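Local coordinates for PUM-HD domain-containing protein (Caenorhabditis elegans, PDB 7CGF) that binds single-stranded RNA through its Pumilio repeats, here a PBE RNA, and probably recognises mRNA 3' untranslated regions in this way, at residues T16-N21 with D43-R48; L28-I33 with Q52-S57; D64-E69 with Q88-Y93; R48-E53 with N84-K89. The protein carries 2 engineered substitutions. All blocks are in the same frame, centred on the assembly; numbering follows the deposited sequence.

In the fold
All four contacts lie at the N-terminal end of the Pumilio domain. Helix 44-56 runs through interactions 1, 2 and 4: its start meets helix 14-20, its end meets the loop 28-33, and its middle lies beside helix 83-89. Interactions 3 and 4 share Q88 and K89, their centres about 8 Å apart, and touch where I66 CD1 lies 3.7 Å from I50 CG2. Interactions 1 and 2 are joined by Y18 and L28. The RNA of chain B runs past one side of this group: its adenosine 8 is held by residues of interactions 1 and 4, its uridine 7 by those of 3 and 4. Interaction 2 stays about 8 Å from the nucleic acid, measured between nearest atoms.

Interaction 1: residues T16-N21 with D43-R48; sequences TRYRAN and DQVGSR. With nucleotides of chain B.
R19 and D43 supply the charged part of this contact. R19 NH1 donates to D43 OD2 over 2.9 Å in a salt bridge, but the bond is bent to 141°, and the guanidinium and carboxylate planes stand 82° apart, so the two groups do not pair side by side. A bend in the arginine chain (chi3 47°) turns NH1 back to the syn lone pair of OD2. The anti lone pair of D43 OD2 accepts from G46 N at 2.9 Å. A weak bond from V45 N reaches D43 OD2 too. D43 is thus the N-cap of helix 44-56, the helix of the first Pumilio repeat that faces the RNA, and the helix start probably helps to stabilise its charge. An asparagine in its place would probably lose the ion pair and leave R19 without its charged mate. The apolar part is small: Y18 CE2 lies 3.7 Å from V45 CG1, while the other methyl, CG2, sits 3.3 Å from R19 NH1. Contacts to RNA come from Q44 and, one turn on, R48. Q44 NE2 donates to N3 of adenosine 8 of chain B at 2.9 Å, and OE1 takes a weak bond from O3' of that nucleotide. R48 brings the edge of its guanidinium, at NH2, to 3.3 Å from O2' of the same adenosine, while Q44 NE2 lies over the centre of one guanidinium face.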
# COMPACT_ATOMS: atom_id res chain seq x y z
N THR A 16 -23.94 21.99 -25.62
CA THR A 16 -25.38 21.79 -25.41
C THR A 16 -26.03 21.17 -26.64
O THR A 16 -26.89 20.29 -26.51
CB THR A 16 -26.05 23.12 -25.06
OG1 THR A 16 -25.92 24.03 -26.15
CG2 THR A 16 -25.39 23.72 -23.85
N ARG A 17 -25.60 21.59 -27.83
CA ARG A 17 -26.06 20.94 -29.05
C ARG A 17 -25.72 19.45 -29.05
O ARG A 17 -26.58 18.61 -29.33
CB ARG A 17 -25.45 21.64 -30.27
CG ARG A 17 -26.07 23.01 -30.59
CD ARG A 17 -25.08 23.91 -31.35
NE ARG A 17 -24.45 23.21 -32.47
CZ ARG A 17 -23.26 23.53 -32.98
NH1 ARG A 17 -22.56 24.53 -32.46
NH2 ARG A 17 -22.78 22.84 -34.00
N TYR A 18 -24.47 19.12 -28.70
CA TYR A 18 -24.05 17.72 -28.73
C TYR A 18 -24.76 16.89 -27.67
O TYR A 18 -25.13 15.74 -27.91
CB TYR A 18 -22.53 17.62 -28.57
CG TYR A 18 -22.04 16.19 -28.42
CD1 TYR A 18 -21.92 15.36 -29.52
CD2 TYR A 18 -21.70 15.69 -27.17
CE1 TYR A 18 -21.48 14.05 -29.38
CE2 TYR A 18 -21.26 14.39 -27.02
CZ TYR A 18 -21.15 13.58 -28.13
OH TYR A 18 -20.71 12.29 -27.98
N ARG A 19 -24.96 17.46 -26.47
CA ARG A 19 -25.60 16.72 -25.40
C ARG A 19 -27.06 16.40 -25.72
O ARG A 19 -27.58 15.37 -25.27
CB ARG A 19 -25.52 17.52 -24.09
CG ARG A 19 -24.13 17.60 -23.50
CD ARG A 19 -24.12 18.52 -22.28
NE ARG A 19 -25.23 18.22 -21.40
CZ ARG A 19 -25.21 17.28 -20.46
NH1 ARG A 19 -24.12 16.56 -20.26
NH2 ARG A 19 -26.28 17.07 -19.71
N ALA A 20 -27.72 17.25 -26.50
CA ALA A 20 -29.11 17.05 -26.89
C ALA A 20 -29.27 15.76 -27.69
O ALA A 20 -29.80 14.77 -27.19
CB ALA A 20 -29.60 18.25 -27.71
N ASN A 21 -28.82 15.78 -28.95
CA ASN A 21 -28.87 14.60 -29.81
C ASN A 21 -27.45 14.14 -30.14
O ASN A 21 -26.84 14.64 -31.10
CB ASN A 21 -29.65 14.89 -31.10
N ASP A 43 -17.65 18.39 -18.32
CA ASP A 43 -18.99 17.83 -18.46
C ASP A 43 -18.91 16.31 -18.51
O ASP A 43 -17.98 15.76 -19.11
CB ASP A 43 -19.64 18.37 -19.74
CG ASP A 43 -21.05 17.90 -19.91
OD1 ASP A 43 -21.95 18.53 -19.30
OD2 ASP A 43 -21.27 16.92 -20.66
N GLN A 44 -19.88 15.65 -17.88
CA GLN A 44 -19.86 14.18 -17.81
C GLN A 44 -19.91 13.58 -19.21
O GLN A 44 -19.11 12.69 -19.55
CB GLN A 44 -21.05 13.72 -16.95
CG GLN A 44 -21.39 12.24 -17.00
CD GLN A 44 -20.41 11.43 -16.22
OE1 GLN A 44 -20.70 10.97 -15.11
NE2 GLN A 44 -19.21 11.28 -16.77
N VAL A 45 -20.81 14.10 -20.05
CA VAL A 45 -20.94 13.60 -21.42
C VAL A 45 -19.75 14.03 -22.27
O VAL A 45 -19.20 13.24 -23.03
CB VAL A 45 -22.26 14.08 -22.03
CG1 VAL A 45 -22.30 13.71 -23.51
CG2 VAL A 45 -23.42 13.49 -21.28
N GLY A 46 -19.37 15.31 -22.17
CA GLY A 46 -18.29 15.81 -22.99
C GLY A 46 -16.96 15.15 -22.67
O GLY A 46 -16.15 14.90 -23.56
N SER A 47 -16.71 14.90 -21.39
CA SER A 47 -15.44 14.27 -21.01
C SER A 47 -15.37 12.85 -21.54
O SER A 47 -14.31 12.41 -22.01
CB SER A 47 -15.27 14.30 -19.50
OG SER A 47 -14.07 13.64 -19.16
N ARG A 48 -16.50 12.15 -21.50
CA ARG A 48 -16.54 10.79 -22.04
C ARG A 48 -16.31 10.81 -23.55
O ARG A 48 -15.58 9.95 -24.07
CB ARG A 48 -17.87 10.13 -21.69
CG ARG A 48 -17.90 9.60 -20.26
CD ARG A 48 -19.26 9.01 -19.88
NE ARG A 48 -19.16 8.33 -18.60
CZ ARG A 48 -20.16 8.17 -17.74
NH1 ARG A 48 -21.37 8.65 -18.01
NH2 ARG A 48 -19.94 7.54 -16.60
P A B 8 -16.90 7.43 -8.37
OP1 A B 8 -18.11 7.53 -7.52
OP2 A B 8 -16.32 6.14 -8.87
O5' A B 8 -17.19 8.26 -9.69
C5' A B 8 -17.80 9.54 -9.63
C4' A B 8 -18.47 9.86 -10.94
O4' A B 8 -17.47 9.90 -12.00
C3' A B 8 -19.51 8.83 -11.39
O3' A B 8 -20.56 9.52 -12.07
C2' A B 8 -18.74 7.99 -12.39
O2' A B 8 -19.54 7.28 -13.32
C1' A B 8 -17.88 9.07 -13.06
N9 A B 8 -16.70 8.58 -13.78
C8 A B 8 -15.84 7.60 -13.38
N7 A B 8 -14.88 7.36 -14.25
C5 A B 8 -15.13 8.27 -15.28
C6 A B 8 -14.49 8.54 -16.50
N6 A B 8 -13.38 7.93 -16.94
N1 A B 8 -15.02 9.51 -17.28
C2 A B 8 -16.12 10.16 -16.88
N3 A B 8 -16.80 9.98 -15.76
C4 A B 8 -16.25 9.02 -15.00

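Interaction 2: residues L28-I33 with Q52-S57; sequences LKLSDI and QELASS
E53 carries the flat group that faces the loop, a carboxylate whose CD lies 4.5 Å from L28 O. Its OE1 receives a bond from a water at 2.9 Å, and this water accepts from L30 N, also at 2.9 Å. The D32 carboxylate is met from above its plane by K29 N, which ties the loop to itself. Below the water the contact is apolar. L30 and E53 run alongside each other with their ends pointing opposite ways, L30 CG 3.6 Å from E53 CB, and both leucine methyls reach that same CB. L30 CD1 goes on to L54 CD2 at 3.7 Å, L54 lying roughly perpendicular to L30. With CB against the leucine, the bend at chi2 of E53 (-61°) turns the carboxylate so that OE1 meets the water. An alanine at L30 would probably open a gap beside E53 CB and L54 CD2. The contact joins the loop 28-33 to the end of helix 44-56, the helix of the first Pumilio repeat, with E62 of helix 60-65 also touching L30. With no direct hydrogen bond across it, leucine packing and one water hold the loop to the helix, the water satisfying the L30 N-H.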
# COMPACT_ATOMS: atom_id res chain seq x y z
N LEU A 28 -18.82 14.15 -34.98
CA LEU A 28 -18.06 15.14 -34.24
C LEU A 28 -16.63 14.65 -34.05
O LEU A 28 -16.40 13.48 -33.76
CB LEU A 28 -18.72 15.41 -32.88
CG LEU A 28 -18.15 16.55 -32.04
CD1 LEU A 28 -18.37 17.89 -32.72
CD2 LEU A 28 -18.78 16.53 -30.65
N LYS A 29 -15.67 15.55 -34.24
CA LYS A 29 -14.26 15.22 -34.08
C LYS A 29 -13.62 16.13 -33.03
O LYS A 29 -14.15 17.19 -32.68
CB LYS A 29 -13.51 15.33 -35.41
N LEU A 30 -12.46 15.68 -32.52
CA LEU A 30 -11.71 16.47 -31.55
C LEU A 30 -11.37 17.85 -32.10
O LEU A 30 -11.45 18.85 -31.37
CB LEU A 30 -10.44 15.73 -31.14
CG LEU A 30 -10.66 14.49 -30.27
CD1 LEU A 30 -9.34 13.78 -30.08
CD2 LEU A 30 -11.27 14.86 -28.92
N SER A 31 -10.97 17.93 -33.37
CA SER A 31 -10.60 19.21 -33.96
C SER A 31 -11.79 20.17 -34.05
O SER A 31 -11.58 21.37 -34.25
CB SER A 31 -10.01 19.01 -35.36
OG SER A 31 -10.98 18.40 -36.19
N ASP A 32 -13.02 19.66 -33.91
CA ASP A 32 -14.19 20.52 -33.87
C ASP A 32 -14.32 21.26 -32.54
O ASP A 32 -15.09 22.23 -32.46
CB ASP A 32 -15.46 19.70 -34.10
CG ASP A 32 -15.54 19.12 -35.49
OD1 ASP A 32 -15.04 19.77 -36.43
OD2 ASP A 32 -16.08 18.00 -35.64
N ILE A 33 -13.61 20.84 -31.50
CA ILE A 33 -13.91 21.32 -30.15
C ILE A 33 -13.38 22.74 -29.95
O ILE A 33 -14.10 23.61 -29.45
CB ILE A 33 -13.36 20.34 -29.10
CG1 ILE A 33 -14.07 19.00 -29.22
CG2 ILE A 33 -13.55 20.92 -27.72
CD1 ILE A 33 -15.56 19.11 -29.13
N GLN A 52 -13.05 8.97 -25.30
CA GLN A 52 -13.23 7.89 -26.28
C GLN A 52 -12.52 8.23 -27.58
O GLN A 52 -11.90 7.35 -28.19
CB GLN A 52 -14.70 7.61 -26.51
CG GLN A 52 -14.95 6.30 -27.30
CD GLN A 52 -14.01 5.14 -26.90
OE1 GLN A 52 -13.23 4.63 -27.72
NE2 GLN A 52 -14.10 4.71 -25.63
N GLU A 53 -12.60 9.49 -28.02
CA GLU A 53 -11.88 9.90 -29.23
C GLU A 53 -10.38 9.78 -29.04
O GLU A 53 -9.67 9.33 -29.95
CB GLU A 53 -12.25 11.33 -29.61
CG GLU A 53 -13.66 11.49 -30.10
CD GLU A 53 -13.91 10.66 -31.34
OE1 GLU A 53 -13.11 10.77 -32.30
OE2 GLU A 53 -14.89 9.87 -31.34
N LEU A 54 -9.87 10.18 -27.88
CA LEU A 54 -8.43 10.08 -27.64
C LEU A 54 -7.97 8.63 -27.62
O LEU A 54 -6.81 8.34 -27.95
CB LEU A 54 -8.06 10.75 -26.32
CG LEU A 54 -8.10 12.28 -26.37
CD1 LEU A 54 -7.83 12.82 -24.98
CD2 LEU A 54 -7.04 12.77 -27.34
N ALA A 55 -8.85 7.72 -27.22
CA ALA A 55 -8.47 6.31 -27.14
C ALA A 55 -8.58 5.62 -28.49
O ALA A 55 -7.80 4.71 -28.79
CB ALA A 55 -9.34 5.58 -26.13
N SER A 56 -9.54 6.05 -29.32
CA SER A 56 -9.87 5.34 -30.55
C SER A 56 -9.32 6.00 -31.81
O SER A 56 -9.25 5.34 -32.86
CB SER A 56 -11.39 5.21 -30.68
OG SER A 56 -11.99 6.42 -31.13
N SER A 57 -8.93 7.28 -31.74
CA SER A 57 -8.48 7.98 -32.93
C SER A 57 -7.13 7.46 -33.42
O SER A 57 -6.21 7.23 -32.63
CB SER A 57 -8.38 9.48 -32.67
OG SER A 57 -7.78 10.14 -33.77
O HOH W 1 -11.57 13.02 -33.20

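Interaction 3: residues D64-E69 with Q88-Y93; sequences DSIFDE and QKFFEY. With nucleotides of chain B.
F67 and F90 meet in a buried, wholly apolar contact between the start of helix 67-72 and the turn that follows helix 83-89. F67 CD1 sits over one face of the F90 ring, offset toward its rim, and comes 3.6 Å from F90 CD1. The rings meet obliquely, their centroids 5.1 Å apart and their planes at 57°. I66 comes to the F90 ring from another direction, at the ring edge and near its plane, with I66 CG1 3.9 Å from F90 CZ. A chi1 of 60° sets I66 CG1 over the backbone, between N and C, and so directs that branch at F90. These residues belong to the interior of the alpha-solenoid, where the helices of successive Pumilio repeats stack against one another. H98 extends the aromatic group, stacking on F67 and meeting F90, and L54 of helix 44-56 also touches F90. The turn that carries F90 is a type I beta turn from K89 to E92. On helix 83-89, just before F90, Q88 faces the RNA: its extended chain brings NE2 to O4 of uridine 7 of chain B at 2.9 Å, in a nearly straight bond (174°). Q88 OE1 accepts from K125 NZ, which helps to fix which way the amide faces.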
# COMPACT_ATOMS: atom_id res chain seq x y z
N ASP A 64 -3.53 15.95 -31.13
CA ASP A 64 -2.77 17.14 -30.80
C ASP A 64 -3.65 18.39 -30.75
O ASP A 64 -3.30 19.36 -30.07
CB ASP A 64 -1.64 17.39 -31.80
CG ASP A 64 -0.62 16.27 -31.87
OD1 ASP A 64 -0.58 15.42 -30.96
OD2 ASP A 64 0.15 16.25 -32.85
N SER A 65 -4.78 18.37 -31.47
CA SER A 65 -5.56 19.60 -31.69
C SER A 65 -6.19 20.13 -30.41
O SER A 65 -6.48 21.33 -30.33
CB SER A 65 -6.66 19.36 -32.74
OG SER A 65 -7.78 18.64 -32.22
N ILE A 66 -6.47 19.26 -29.43
CA ILE A 66 -6.99 19.75 -28.16
C ILE A 66 -5.91 19.95 -27.12
O ILE A 66 -6.20 20.43 -26.03
CB ILE A 66 -8.09 18.84 -27.57
CG1 ILE A 66 -7.55 17.43 -27.31
CG2 ILE A 66 -9.35 18.84 -28.44
CD1 ILE A 66 -8.44 16.63 -26.39
N PHE A 67 -4.65 19.62 -27.44
CA PHE A 67 -3.63 19.63 -26.40
C PHE A 67 -3.32 21.05 -25.93
O PHE A 67 -3.10 21.26 -24.74
CB PHE A 67 -2.37 18.92 -26.86
CG PHE A 67 -1.31 18.83 -25.78
CD1 PHE A 67 -1.49 17.99 -24.68
CD2 PHE A 67 -0.15 19.58 -25.86
CE1 PHE A 67 -0.53 17.91 -23.69
CE2 PHE A 67 0.81 19.50 -24.87
CZ PHE A 67 0.62 18.66 -23.78
N ASP A 68 -3.29 22.03 -26.84
CA ASP A 68 -3.02 23.40 -26.40
C ASP A 68 -4.05 23.88 -25.39
O ASP A 68 -3.72 24.60 -24.45
CB ASP A 68 -2.97 24.36 -27.59
CG ASP A 68 -1.62 24.36 -28.28
OD1 ASP A 68 -0.71 23.64 -27.82
OD2 ASP A 68 -1.47 25.09 -29.28
N GLU A 69 -5.33 23.50 -25.58
CA GLU A 69 -6.35 23.92 -24.64
C GLU A 69 -6.28 23.13 -23.33
O GLU A 69 -6.58 23.69 -22.27
CB GLU A 69 -7.75 23.80 -25.26
CG GLU A 69 -8.10 24.87 -26.31
CD GLU A 69 -8.41 26.24 -25.73
OE1 GLU A 69 -8.59 26.37 -24.50
OE2 GLU A 69 -8.48 27.22 -26.53
N GLN A 88 -5.30 13.01 -17.80
CA GLN A 88 -4.59 11.74 -17.69
C GLN A 88 -4.34 11.10 -19.05
O GLN A 88 -3.35 10.38 -19.21
CB GLN A 88 -5.36 10.78 -16.81
CG GLN A 88 -5.26 11.12 -15.37
CD GLN A 88 -5.90 10.05 -14.51
OE1 GLN A 88 -5.49 8.89 -14.54
NE2 GLN A 88 -6.93 10.44 -13.77
N LYS A 89 -5.23 11.32 -20.02
CA LYS A 89 -5.03 10.72 -21.34
C LYS A 89 -3.70 11.13 -21.95
O LYS A 89 -3.11 10.37 -22.71
CB LYS A 89 -6.16 11.11 -22.29
CG LYS A 89 -7.48 10.38 -22.06
CD LYS A 89 -7.29 8.89 -22.20
CE LYS A 89 -8.61 8.14 -22.32
NZ LYS A 89 -8.37 6.65 -22.34
N PHE A 90 -3.23 12.34 -21.65
CA PHE A 90 -1.99 12.81 -22.26
C PHE A 90 -0.75 12.43 -21.47
O PHE A 90 0.36 12.85 -21.83
CB PHE A 90 -2.07 14.32 -22.47
CG PHE A 90 -2.97 14.69 -23.61
CD1 PHE A 90 -2.54 14.51 -24.92
CD2 PHE A 90 -4.24 15.15 -23.38
CE1 PHE A 90 -3.38 14.83 -25.98
CE2 PHE A 90 -5.08 15.47 -24.43
CZ PHE A 90 -4.65 15.31 -25.74
N PHE A 91 -0.89 11.62 -20.41
CA PHE A 91 0.26 10.99 -19.78
C PHE A 91 0.36 9.51 -20.13
O PHE A 91 1.23 8.81 -19.61
CB PHE A 91 0.19 11.14 -18.24
CG PHE A 91 0.68 12.47 -17.75
CD1 PHE A 91 1.94 12.93 -18.08
CD2 PHE A 91 -0.12 13.26 -16.93
CE1 PHE A 91 2.40 14.15 -17.62
CE2 PHE A 91 0.34 14.48 -16.44
CZ PHE A 91 1.60 14.93 -16.81
N GLU A 92 -0.51 9.02 -21.01
CA GLU A 92 -0.50 7.61 -21.37
C GLU A 92 0.67 7.31 -22.31
O GLU A 92 1.21 8.20 -22.98
CB GLU A 92 -1.80 7.20 -22.05
CG GLU A 92 -3.08 7.35 -21.22
CD GLU A 92 -3.16 6.37 -20.04
OE1 GLU A 92 -2.48 5.32 -20.05
OE2 GLU A 92 -3.94 6.67 -19.10
N TYR A 93 1.05 6.04 -22.37
CA TYR A 93 1.93 5.61 -23.45
C TYR A 93 1.24 5.91 -24.78
O TYR A 93 0.03 5.71 -24.93
CB TYR A 93 2.24 4.11 -23.36
CG TYR A 93 2.89 3.62 -22.08
CD1 TYR A 93 3.93 4.33 -21.49
CD2 TYR A 93 2.46 2.44 -21.47
CE1 TYR A 93 4.53 3.87 -20.31
CE2 TYR A 93 3.05 1.98 -20.30
CZ TYR A 93 4.08 2.69 -19.72
OH TYR A 93 4.65 2.22 -18.56
P U B 7 -12.74 6.48 -3.52
OP1 U B 7 -14.13 6.56 -2.98
OP2 U B 7 -12.15 5.18 -3.92
O5' U B 7 -12.62 7.39 -4.81
C5' U B 7 -13.26 7.01 -6.00
C4' U B 7 -13.43 8.20 -6.88
O4' U B 7 -12.16 8.56 -7.46
C3' U B 7 -14.35 8.02 -8.07
O3' U B 7 -15.70 8.23 -7.67
C2' U B 7 -13.86 9.07 -9.08
O2' U B 7 -14.61 10.27 -8.93
C1' U B 7 -12.40 9.31 -8.64
N1 U B 7 -11.34 8.99 -9.63
C2 U B 7 -10.94 10.01 -10.46
O2 U B 7 -11.50 11.09 -10.44
N3 U B 7 -9.93 9.72 -11.35
C4 U B 7 -9.28 8.50 -11.45
O4 U B 7 -8.37 8.36 -12.27
C5 U B 7 -9.72 7.50 -10.53
C6 U B 7 -10.71 7.77 -9.67

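Interaction 4: residues R48-E53 with N84-K89; sequences RFIQQE and NYVVQK. With nucleotides of chain B.
Neighbouring RNA-facing helices of the first two Pumilio repeats pack side by side here, Q51 lying against Y85 and I50 against V86. The axes of segments 48-53 and 84-89 approach to 9.4 Å, nearly parallel at 16°. At the buried side I50 CG2 lies 3.9 Å from V86 CG1, one side chain set across the other. Q51 CB meets K89 CE at 3.9 Å. Toward the RNA the Q51 amide lies almost parallel to the Y85 ring (planes 13° apart), with Q51 NE2 3.4 Å from Y85 CB. This is the base-reading site of the Pumilio fold, in which each repeat offers side chains of one helix to one base. The Q51 chain, extended beyond CG (chi2 171°), carries its amide out to the Watson-Crick edge of adenosine 8 of chain B: NE2 donates to N1 at 2.9 Å and OE1 accepts from N6 at 3.0 Å. S47 OG is bonded to the same NE2 and helps to hold the amide. One face of the Y85 ring lies under that adenine, with N6 over its centre; N84 OD1 lies over the opposite face. N84 OD1 accepts from N3 of uridine 7 of chain B at 2.9 Å, and ND2 adds a weak bond to O2.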
# COMPACT_ATOMS: atom_id res chain seq x y z
N ARG A 48 -16.50 12.15 -21.50
CA ARG A 48 -16.54 10.79 -22.04
C ARG A 48 -16.31 10.81 -23.55
O ARG A 48 -15.58 9.95 -24.07
CB ARG A 48 -17.87 10.13 -21.69
CG ARG A 48 -17.90 9.60 -20.26
CD ARG A 48 -19.26 9.01 -19.88
NE ARG A 48 -19.16 8.33 -18.60
CZ ARG A 48 -20.16 8.17 -17.74
NH1 ARG A 48 -21.37 8.65 -18.01
NH2 ARG A 48 -19.94 7.54 -16.60
N PHE A 49 -16.87 11.80 -24.25
CA PHE A 49 -16.58 11.95 -25.67
C PHE A 49 -15.09 12.15 -25.92
O PHE A 49 -14.50 11.48 -26.77
CB PHE A 49 -17.37 13.12 -26.26
CG PHE A 49 -16.99 13.42 -27.68
CD1 PHE A 49 -17.41 12.59 -28.70
CD2 PHE A 49 -16.18 14.50 -27.98
CE1 PHE A 49 -17.05 12.84 -30.01
CE2 PHE A 49 -15.81 14.75 -29.29
CZ PHE A 49 -16.25 13.93 -30.31
N ILE A 50 -14.46 13.09 -25.21
CA ILE A 50 -13.04 13.37 -25.42
C ILE A 50 -12.22 12.12 -25.16
O ILE A 50 -11.31 11.77 -25.93
CB ILE A 50 -12.58 14.53 -24.53
CG1 ILE A 50 -13.26 15.84 -24.96
CG2 ILE A 50 -11.05 14.65 -24.59
CD1 ILE A 50 -13.06 16.95 -23.94
N GLN A 51 -12.50 11.44 -24.05
CA GLN A 51 -11.72 10.25 -23.72
C GLN A 51 -11.84 9.19 -24.80
O GLN A 51 -10.85 8.55 -25.17
CB GLN A 51 -12.18 9.67 -22.39
CG GLN A 51 -11.84 10.53 -21.19
CD GLN A 51 -12.51 10.01 -19.96
OE1 GLN A 51 -12.26 8.88 -19.55
NE2 GLN A 51 -13.40 10.81 -19.36
N GLN A 52 -13.05 8.97 -25.30
CA GLN A 52 -13.23 7.89 -26.28
C GLN A 52 -12.52 8.23 -27.58
O GLN A 52 -11.90 7.35 -28.19
CB GLN A 52 -14.70 7.61 -26.51
CG GLN A 52 -14.95 6.30 -27.30
CD GLN A 52 -14.01 5.14 -26.90
OE1 GLN A 52 -13.23 4.63 -27.72
NE2 GLN A 52 -14.10 4.71 -25.63
N GLU A 53 -12.60 9.49 -28.02
CA GLU A 53 -11.88 9.90 -29.23
C GLU A 53 -10.38 9.78 -29.04
O GLU A 53 -9.67 9.33 -29.95
CB GLU A 53 -12.25 11.33 -29.61
CG GLU A 53 -13.66 11.49 -30.10
CD GLU A 53 -13.91 10.66 -31.34
OE1 GLU A 53 -13.11 10.77 -32.30
OE2 GLU A 53 -14.89 9.87 -31.34
N ASN A 84 -10.24 15.53 -14.89
CA ASN A 84 -8.97 14.92 -14.57
C ASN A 84 -8.67 13.76 -15.51
O ASN A 84 -7.50 13.51 -15.82
CB ASN A 84 -8.94 14.49 -13.09
CG ASN A 84 -9.69 13.19 -12.82
OD1 ASN A 84 -9.12 12.10 -12.88
ND2 ASN A 84 -10.96 13.32 -12.46
N TYR A 85 -9.70 13.07 -16.01
CA TYR A 85 -9.47 11.96 -16.94
C TYR A 85 -8.91 12.44 -18.26
O TYR A 85 -8.12 11.73 -18.89
CB TYR A 85 -10.76 11.18 -17.19
CG TYR A 85 -11.38 10.64 -15.95
CD1 TYR A 85 -10.86 9.51 -15.33
CD2 TYR A 85 -12.47 11.27 -15.37
CE1 TYR A 85 -11.44 9.01 -14.16
CE2 TYR A 85 -13.04 10.80 -14.23
CZ TYR A 85 -12.53 9.68 -13.62
OH TYR A 85 -13.13 9.23 -12.48
N VAL A 86 -9.37 13.61 -18.72
CA VAL A 86 -8.85 14.18 -19.97
C VAL A 86 -7.37 14.49 -19.84
O VAL A 86 -6.57 14.16 -20.73
CB VAL A 86 -9.66 15.44 -20.35
CG1 VAL A 86 -9.03 16.16 -21.57
CG2 VAL A 86 -11.08 15.06 -20.65
N VAL A 87 -6.96 15.09 -18.72
CA VAL A 87 -5.54 15.34 -18.50
C VAL A 87 -4.76 14.03 -18.48
O VAL A 87 -3.68 13.92 -19.07
CB VAL A 87 -5.31 16.16 -17.22
CG1 VAL A 87 -3.80 16.45 -17.06
CG2 VAL A 87 -6.14 17.46 -17.26
N GLN A 88 -5.30 13.01 -17.80
CA GLN A 88 -4.59 11.74 -17.69
C GLN A 88 -4.34 11.10 -19.05
O GLN A 88 -3.35 10.38 -19.21
CB GLN A 88 -5.36 10.78 -16.81
CG GLN A 88 -5.26 11.12 -15.37
CD GLN A 88 -5.90 10.05 -14.51
OE1 GLN A 88 -5.49 8.89 -14.54
NE2 GLN A 88 -6.93 10.44 -13.77
N LYS A 89 -5.23 11.32 -20.02
CA LYS A 89 -5.03 10.72 -21.34
C LYS A 89 -3.70 11.13 -21.95
O LYS A 89 -3.11 10.37 -22.71
CB LYS A 89 -6.16 11.11 -22.29
CG LYS A 89 -7.48 10.38 -22.06
CD LYS A 89 -7.29 8.89 -22.20
CE LYS A 89 -8.61 8.14 -22.32
NZ LYS A 89 -8.37 6.65 -22.34
P A B 8 -16.90 7.43 -8.37
OP1 A B 8 -18.11 7.53 -7.52
OP2 A B 8 -16.32 6.14 -8.87
O5' A B 8 -17.19 8.26 -9.69
C5' A B 8 -17.80 9.54 -9.63
C4' A B 8 -18.47 9.86 -10.94
O4' A B 8 -17.47 9.90 -12.00
C3' A B 8 -19.51 8.83 -11.39
O3' A B 8 -20.56 9.52 -12.07
C2' A B 8 -18.74 7.99 -12.39
O2' A B 8 -19.54 7.28 -13.32
C1' A B 8 -17.88 9.07 -13.06
N9 A B 8 -16.70 8.58 -13.78
C8 A B 8 -15.84 7.60 -13.38
N7 A B 8 -14.88 7.36 -14.25
C5 A B 8 -15.13 8.27 -15.28
C6 A B 8 -14.49 8.54 -16.50
N6 A B 8 -13.38 7.93 -16.94
N1 A B 8 -15.02 9.51 -17.28
C2 A B 8 -16.12 10.16 -16.88
N3 A B 8 -16.80 9.98 -15.76
C4 A B 8 -16.25 9.02 -15.00
P U B 7 -12.74 6.48 -3.52
OP1 U B 7 -14.13 6.56 -2.98
OP2 U B 7 -12.15 5.18 -3.92
O5' U B 7 -12.62 7.39 -4.81
C5' U B 7 -13.26 7.01 -6.00
C4' U B 7 -13.43 8.20 -6.88
O4' U B 7 -12.16 8.56 -7.46
C3' U B 7 -14.35 8.02 -8.07
O3' U B 7 -15.70 8.23 -7.67
C2' U B 7 -13.86 9.07 -9.08
O2' U B 7 -14.61 10.27 -8.93
C1' U B 7 -12.40 9.31 -8.64
N1 U B 7 -11.34 8.99 -9.63
C2 U B 7 -10.94 10.01 -10.46
O2 U B 7 -11.50 11.09 -10.44
N3 U B 7 -9.93 9.72 -11.35
C4 U B 7 -9.28 8.50 -11.45
O4 U B 7 -8.37 8.36 -12.27
C5 U B 7 -9.72 7.50 -10.53
C6 U B 7 -10.71 7.77 -9.67